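Local coordinates for hypothetical protein (Geobacillus stearothermophilus, PDB 1SFS) that is of unknown function but may act on glycans, possibly as a bacterial lysozyme, at residues A135-I138 with A139-E143; Y167-A170 with V171-N175. One frame throughout, in Å; residues are numbered along the deposited sequence.

Overall arrangement
Both contacts are local, each formed along a single helix, and the two helices lie next to each other on the outside of the central, mostly parallel beta sheet. Contact 1 (135-138 with 139-143), on helix 135-145, is the more buried, with six of its eight touching residues buried against two of eight in contact 2; its chemistry is two indoles, small alanines and main-chain bonds. Contact 2 (167-170 with 171-175) ends helix 163-173, is only partly buried, and joins a salt bridge near the surface and one half of a disulfide to a Tyr-Val CH-pi contact. Their centres are about 10 Å apart, and they touch directly: Ala-135 CB lies 3.5 Å from Glu-169 CD, and Ile-138 CD1 3.6 Å from Tyr-167 N.

Contact 1 of 2, residues A135-I138 with A139-E143; sequences AAWI and AAWVE
Trp-137 and Trp-141 sit one turn apart and project in the same direction. Their ring planes are only 9° apart, but the six-membered ring of Trp-137 and the five-membered ring of Trp-141 have centroids 5.5 Å apart, and with so large an offset there is little face-to-face overlap. What meets is the far corner of the first indole: Trp-137 CZ3 lies 3.8 Å from Trp-141 CB, and Trp-137 CH2 3.9 Å from Trp-141 CE3. Both indoles start anti to the main-chain nitrogen (chi1 -170° for Trp-137); this shared first torsion, on residues one turn apart, sends them out on the same face of the helix. They belong to the helix of a beta-alpha-beta unit, strand 122-126, helix 135-145, strand 151-156; Trp-137 also stacks on Phe-92 and packs on Ala-104, while Trp-141 packs on Ala-105 and Leu-154. Replacing the Trp-137 indole by an alanine side chain is likely to leave Phe-92 without its stacking partner and to open a gap beside Trp-141 CB. The main chain adds regular i to i+4 bonds: Trp-141 N reaches Trp-137 O at 2.9 Å, and Val-142 N reaches Ile-138 O at 3.0 Å with an N-H...O angle of 173°. Against that last carbonyl, Val-142 CG2 rests 3.4 Å from Ile-138 O.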
ATOM      1  N   ALA A 135       1.110 -17.523  -7.158  1.00  9.24           N
ATOM      2  CA  ALA A 135       1.554 -17.771  -5.813  1.00  8.65           C
ATOM      3  C   ALA A 135       3.046 -17.661  -5.672  1.00  8.16           C
ATOM      4  O   ALA A 135       3.501 -17.240  -4.584  1.00  9.04           O
ATOM      5  CB  ALA A 135       1.082 -19.164  -5.412  1.00  9.91           C
ATOM      6  N   ALA A 136       3.815 -18.029  -6.664  1.00  8.73           N
ATOM      7  CA  ALA A 136       5.272 -17.949  -6.559  1.00  9.28           C
ATOM      8  C   ALA A 136       5.749 -16.518  -6.414  1.00  8.26           C
ATOM      9  O   ALA A 136       6.716 -16.268  -5.700  1.00  8.67           O
ATOM     10  CB  ALA A 136       5.943 -18.642  -7.758  1.00 11.27           C
ATOM     11  N   TRP A 137       5.134 -15.590  -7.124  1.00  8.36           N
ATOM     12  CA  TRP A 137       5.544 -14.187  -7.004  1.00  8.25           C
ATOM     13  C   TRP A 137       5.308 -13.678  -5.588  1.00  7.71           C
ATOM     14  O   TRP A 137       6.149 -13.008  -5.000  1.00  7.92           O
ATOM     15  CB  TRP A 137       4.779 -13.340  -8.033  1.00  8.53           C
ATOM     16  CG  TRP A 137       5.264 -11.946  -8.188  1.00  8.71           C
ATOM     17  CD1 TRP A 137       6.057 -11.526  -9.248  1.00  9.86           C
ATOM     18  CD2 TRP A 137       5.041 -10.809  -7.375  1.00  8.63           C
ATOM     19  NE1 TRP A 137       6.324 -10.189  -9.120  1.00  9.93           N
ATOM     20  CE2 TRP A 137       5.730  -9.726  -7.989  1.00  9.32           C
ATOM     21  CE3 TRP A 137       4.360 -10.533  -6.203  1.00  9.21           C
ATOM     22  CZ2 TRP A 137       5.735  -8.429  -7.451  1.00 10.74           C
ATOM     23  CZ3 TRP A 137       4.376  -9.257  -5.665  1.00 10.55           C
ATOM     24  CH2 TRP A 137       5.072  -8.244  -6.295  1.00 11.24           C
ATOM     25  N   ILE A 138       4.125 -13.982  -5.047  1.00  7.77           N
ATOM     26  CA  ILE A 138       3.779 -13.570  -3.688  1.00  7.56           C
ATOM     27  C   ILE A 138       4.760 -14.167  -2.695  1.00  7.46           C
ATOM     28  O   ILE A 138       5.242 -13.466  -1.786  1.00  8.09           O
ATOM     29  CB  ILE A 138       2.342 -13.912  -3.361  1.00  7.84           C
ATOM     30  CG1 ILE A 138       1.379 -13.124  -4.226  1.00  9.26           C
ATOM     31  CG2 ILE A 138       2.052 -13.693  -1.876  1.00  8.90           C
ATOM     32  CD1 ILE A 138      -0.075 -13.415  -4.051  1.00 11.20           C
ATOM     33  N   ALA A 139       5.070 -15.446  -2.827  1.00  8.07           N
ATOM     34  CA  ALA A 139       6.067 -16.070  -1.974  1.00  8.15           C
ATOM     35  C   ALA A 139       7.388 -15.336  -2.043  1.00  7.98           C
ATOM     36  O   ALA A 139       8.011 -15.096  -1.001  1.00  8.62           O
ATOM     37  CB  ALA A 139       6.271 -17.540  -2.387  1.00 10.08           C
ATOM     38  N   ALA A 140       7.855 -15.012  -3.253  1.00  8.05           N
ATOM     39  CA  ALA A 140       9.134 -14.327  -3.378  1.00  8.76           C
ATOM     40  C   ALA A 140       9.098 -12.955  -2.743  1.00  8.27           C
ATOM     41  O   ALA A 140      10.089 -12.519  -2.141  1.00  8.86           O
ATOM     42  CB  ALA A 140       9.514 -14.215  -4.857  1.00  9.95           C
ATOM     43  N   TRP A 141       8.014 -12.227  -2.922  1.00  7.81           N
ATOM     44  CA  TRP A 141       7.902 -10.895  -2.283  1.00  8.04           C
ATOM     45  C   TRP A 141       8.082 -11.002  -0.801  1.00  8.10           C
ATOM     46  O   TRP A 141       8.876 -10.302  -0.168  1.00  9.16           O
ATOM     47  CB  TRP A 141       6.566 -10.286  -2.737  1.00  8.29           C
ATOM     48  CG  TRP A 141       6.281  -8.937  -2.099  1.00  7.16           C
ATOM     49  CD1 TRP A 141       5.450  -8.710  -1.074  1.00  7.91           C
ATOM     50  CD2 TRP A 141       6.802  -7.675  -2.511  1.00  7.38           C
ATOM     51  NE1 TRP A 141       5.437  -7.361  -0.754  1.00  8.03           N
ATOM     52  CE2 TRP A 141       6.238  -6.720  -1.626  1.00  7.28           C
ATOM     53  CE3 TRP A 141       7.652  -7.243  -3.527  1.00  8.60           C
ATOM     54  CZ2 TRP A 141       6.549  -5.360  -1.737  1.00  8.44           C
ATOM     55  CZ3 TRP A 141       7.927  -5.897  -3.614  1.00  9.93           C
ATOM     56  CH2 TRP A 141       7.371  -4.982  -2.726  1.00  9.54           C
ATOM     57  N   VAL A 142       7.317 -11.928  -0.191  1.00  7.81           N
ATOM     58  CA  VAL A 142       7.384 -12.128   1.247  1.00  8.36           C
ATOM     59  C   VAL A 142       8.749 -12.609   1.690  1.00  8.59           C
ATOM     60  O   VAL A 142       9.366 -12.074   2.633  1.00  9.54           O
ATOM     61  CB  VAL A 142       6.274 -13.120   1.658  1.00  8.92           C
ATOM     62  CG1 VAL A 142       6.443 -13.590   3.094  1.00 10.99           C
ATOM     63  CG2 VAL A 142       4.909 -12.477   1.455  1.00  9.49           C
ATOM     64  N   GLU A 143       9.304 -13.664   1.081  0.54  8.78           N
ATOM     65  CA  GLU A 143      10.533 -14.305   1.563  0.54  9.35           C
ATOM     66  C   GLU A 143      11.720 -13.403   1.328  0.54  9.91           C
ATOM     67  O   GLU A 143      12.677 -13.387   2.138  0.54 12.21           O
ATOM     68  CB  GLU A 143      10.754 -15.672   0.920  0.54  9.64           C
ATOM     69  CG  GLU A 143       9.720 -16.732   1.202  0.54  9.81           C
ATOM     70  CD  GLU A 143       9.965 -18.052   0.484  0.54 13.28           C
ATOM     71  OE1 GLU A 143       9.055 -18.479  -0.214  0.54 11.70           O
ATOM     72  OE2 GLU A 143      11.047 -18.657   0.814  0.54 19.56           O
TER

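Contact 2 of 2, residues Y167-A170 with V171-N175; sequences YCEA and VSRNN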
ATOM      1  N   TYR A 167      -2.824 -15.636  -3.473  1.00  7.28           N
ATOM      2  CA  TYR A 167      -2.510 -15.407  -2.100  1.00  6.72           C
ATOM      3  C   TYR A 167      -2.843 -16.614  -1.255  1.00  6.83           C
ATOM      4  O   TYR A 167      -2.051 -17.060  -0.427  1.00  7.15           O
ATOM      5  CB  TYR A 167      -3.256 -14.115  -1.596  1.00  7.56           C
ATOM      6  CG  TYR A 167      -3.084 -13.915  -0.123  1.00  7.24           C
ATOM      7  CD1 TYR A 167      -1.930 -13.333   0.420  1.00  7.34           C
ATOM      8  CD2 TYR A 167      -4.072 -14.353   0.748  1.00  7.16           C
ATOM      9  CE1 TYR A 167      -1.804 -13.195   1.798  1.00  7.39           C
ATOM     10  CE2 TYR A 167      -3.917 -14.244   2.109  1.00  7.58           C
ATOM     11  CZ  TYR A 167      -2.791 -13.654   2.634  1.00  7.53           C
ATOM     12  OH  TYR A 167      -2.594 -13.557   3.998  1.00  8.22           O
ATOM     13  N   CYS A 168      -4.052 -17.167  -1.429  1.00  7.05           N
ATOM     14  CA  CYS A 168      -4.454 -18.313  -0.583  1.00  7.27           C
ATOM     15  C   CYS A 168      -3.590 -19.536  -0.895  1.00  7.02           C
ATOM     16  O   CYS A 168      -3.257 -20.279   0.050  1.00  7.68           O
ATOM     17  CB  CYS A 168      -5.910 -18.579  -0.673  1.00  9.26           C
ATOM     18  SG  CYS A 168      -6.918 -17.239   0.093  1.00 13.27           S
ATOM     19  N   GLU A 169      -3.185 -19.754  -2.149  1.00  7.16           N
ATOM     20  CA  GLU A 169      -2.266 -20.839  -2.438  1.00  7.50           C
ATOM     21  C   GLU A 169      -0.943 -20.578  -1.756  1.00  7.20           C
ATOM     22  O   GLU A 169      -0.337 -21.490  -1.149  1.00  8.12           O
ATOM     23  CB  GLU A 169      -2.089 -20.996  -3.938  1.00  7.65           C
ATOM     24  CG  GLU A 169      -0.987 -21.953  -4.303  1.00  9.40           C
ATOM     25  CD  GLU A 169      -0.717 -22.137  -5.772  1.00 10.81           C
ATOM     26  OE1 GLU A 169       0.318 -22.829  -6.085  1.00 12.60           O
ATOM     27  OE2 GLU A 169      -1.527 -21.672  -6.599  1.00 13.80           O
ATOM     28  N   ALA A 170      -0.435 -19.349  -1.822  1.00  7.05           N
ATOM     29  CA  ALA A 170       0.837 -19.045  -1.168  1.00  7.31           C
ATOM     30  C   ALA A 170       0.777 -19.316   0.316  1.00  6.78           C
ATOM     31  O   ALA A 170       1.721 -19.851   0.916  1.00  7.96           O
ATOM     32  CB  ALA A 170       1.231 -17.609  -1.461  1.00  7.76           C
ATOM     33  N   VAL A 171      -0.301 -18.941   0.979  1.00  6.99           N
ATOM     34  CA  VAL A 171      -0.492 -19.194   2.410  1.00  7.01           C
ATOM     35  C   VAL A 171      -0.533 -20.680   2.709  1.00  7.22           C
ATOM     36  O   VAL A 171       0.050 -21.125   3.696  1.00  8.64           O
ATOM     37  CB  VAL A 171      -1.763 -18.515   2.919  1.00  7.72           C
ATOM     38  CG1 VAL A 171      -2.123 -18.969   4.330  1.00  9.65           C
ATOM     39  CG2 VAL A 171      -1.635 -17.005   2.866  1.00  8.22           C
ATOM     40  N   SER A 172      -1.216 -21.453   1.903  0.50  7.80           N
ATOM     41  CA  SER A 172      -1.245 -22.894   2.123  0.50  8.30           C
ATOM     42  C   SER A 172       0.160 -23.462   2.026  0.50  8.60           C
ATOM     43  O   SER A 172       0.577 -24.314   2.836  0.50 11.56           O
ATOM     44  CB  SER A 172      -2.201 -23.478   1.103  0.50  9.83           C
ATOM     45  OG  SER A 172      -2.118 -24.884   1.066  0.50 11.15           O
ATOM     46  N   ARG A 173       0.940 -23.022   1.059  1.00  8.33           N
ATOM     47  CA  ARG A 173       2.278 -23.533   0.856  1.00  8.94           C
ATOM     48  C   ARG A 173       3.259 -23.097   1.951  1.00  9.03           C
ATOM     49  O   ARG A 173       4.213 -23.806   2.252  1.00 10.53           O
ATOM     50  CB  ARG A 173       2.815 -23.111  -0.495  1.00  9.33           C
ATOM     51  CG  ARG A 173       2.096 -23.721  -1.696  1.00 10.94           C
ATOM     52  CD  ARG A 173       2.657 -23.094  -2.965  1.00 12.53           C
ATOM     53  NE  ARG A 173       2.227 -23.687  -4.218  1.00 13.75           N
ATOM     54  CZ  ARG A 173       2.809 -24.722  -4.806  1.00 13.77           C
ATOM     55  NH1 ARG A 173       3.872 -25.329  -4.283  1.00 19.89           N
ATOM     56  NH2 ARG A 173       2.287 -25.091  -5.936  1.00 15.24           N
ATOM     57  N   ASN A 174       3.011 -21.943   2.559  1.00  8.58           N
ATOM     58  CA  ASN A 174       3.872 -21.401   3.593  1.00  8.86           C
ATOM     59  C   ASN A 174       3.047 -20.479   4.468  1.00  8.18           C
ATOM     60  O   ASN A 174       2.764 -19.328   4.055  1.00  8.73           O
ATOM     61  CB  ASN A 174       5.063 -20.683   3.009  1.00  9.15           C
ATOM     62  CG  ASN A 174       5.993 -20.075   4.074  1.00  9.68           C
ATOM     63  OD1 ASN A 174       5.817 -20.333   5.285  1.00 10.23           O
ATOM     64  ND2 ASN A 174       6.942 -19.316   3.650  1.00 13.54           N
ATOM     65  N   ASN A 175       2.701 -20.912   5.666  0.62  9.55           N
ATOM     66  CA  ASN A 175       1.857 -20.112   6.494  0.62  9.34           C
ATOM     67  C   ASN A 175       2.453 -18.760   6.845  0.62  8.96           C
ATOM     68  O   ASN A 175       1.734 -17.860   7.209  0.62  9.63           O
ATOM     69  CB  ASN A 175       1.518 -20.909   7.767  0.62 12.57           C
ATOM     70  CG  ASN A 175       0.517 -20.100   8.576  0.62 13.11           C
ATOM     71  OD1 ASN A 175      -0.630 -19.948   8.095  0.62 18.33           O
ATOM     72  ND2 ASN A 175       1.002 -19.678   9.714  0.62 14.55           N
TER
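The C-terminal turns of helix 163-173 carry an i to i+4 salt bridge between Glu-169 and Arg-173, whose side chains run alongside each other. Arg-173 presents its guanidinium edge-on, and a single carboxylate oxygen takes one N-H from NE and one from NH2: Glu-169 OE1 uses its anti lone pair to take the bond from Arg-173 NE at 2.8 Å, and also accepts from Arg-173 NH2 at 3.0 Å. That oxygen is only 6° out of the guanidinium plane, and two donors on one atom should restrict rotation of the guanidinium. The glutamate reaches there because its CG is anti to the main-chain nitrogen (chi1 171°) and the chain beyond is extended. Elsewhere on the helix, Val-171 CG2 lies over one face of the Tyr-167 ring in a CH-pi contact, 3.8 Å from the ring centroid and 23° off the normal. Main-chain bonds continue to the helix end, where Asn-174 N meets Ala-170 O at 3.0 Å; Asn-174 then leaves helical angles, and its OD1 caps Gln-176 N of the next helix. Tyr-167 OH bonds to Ser-209 O, and Cys-168 is joined by a disulfide to Cys-208. Val-171 packs on Val-177 and Ala-178 of helix 176-180, while Ala-170 and Glu-169 border helix 135-145.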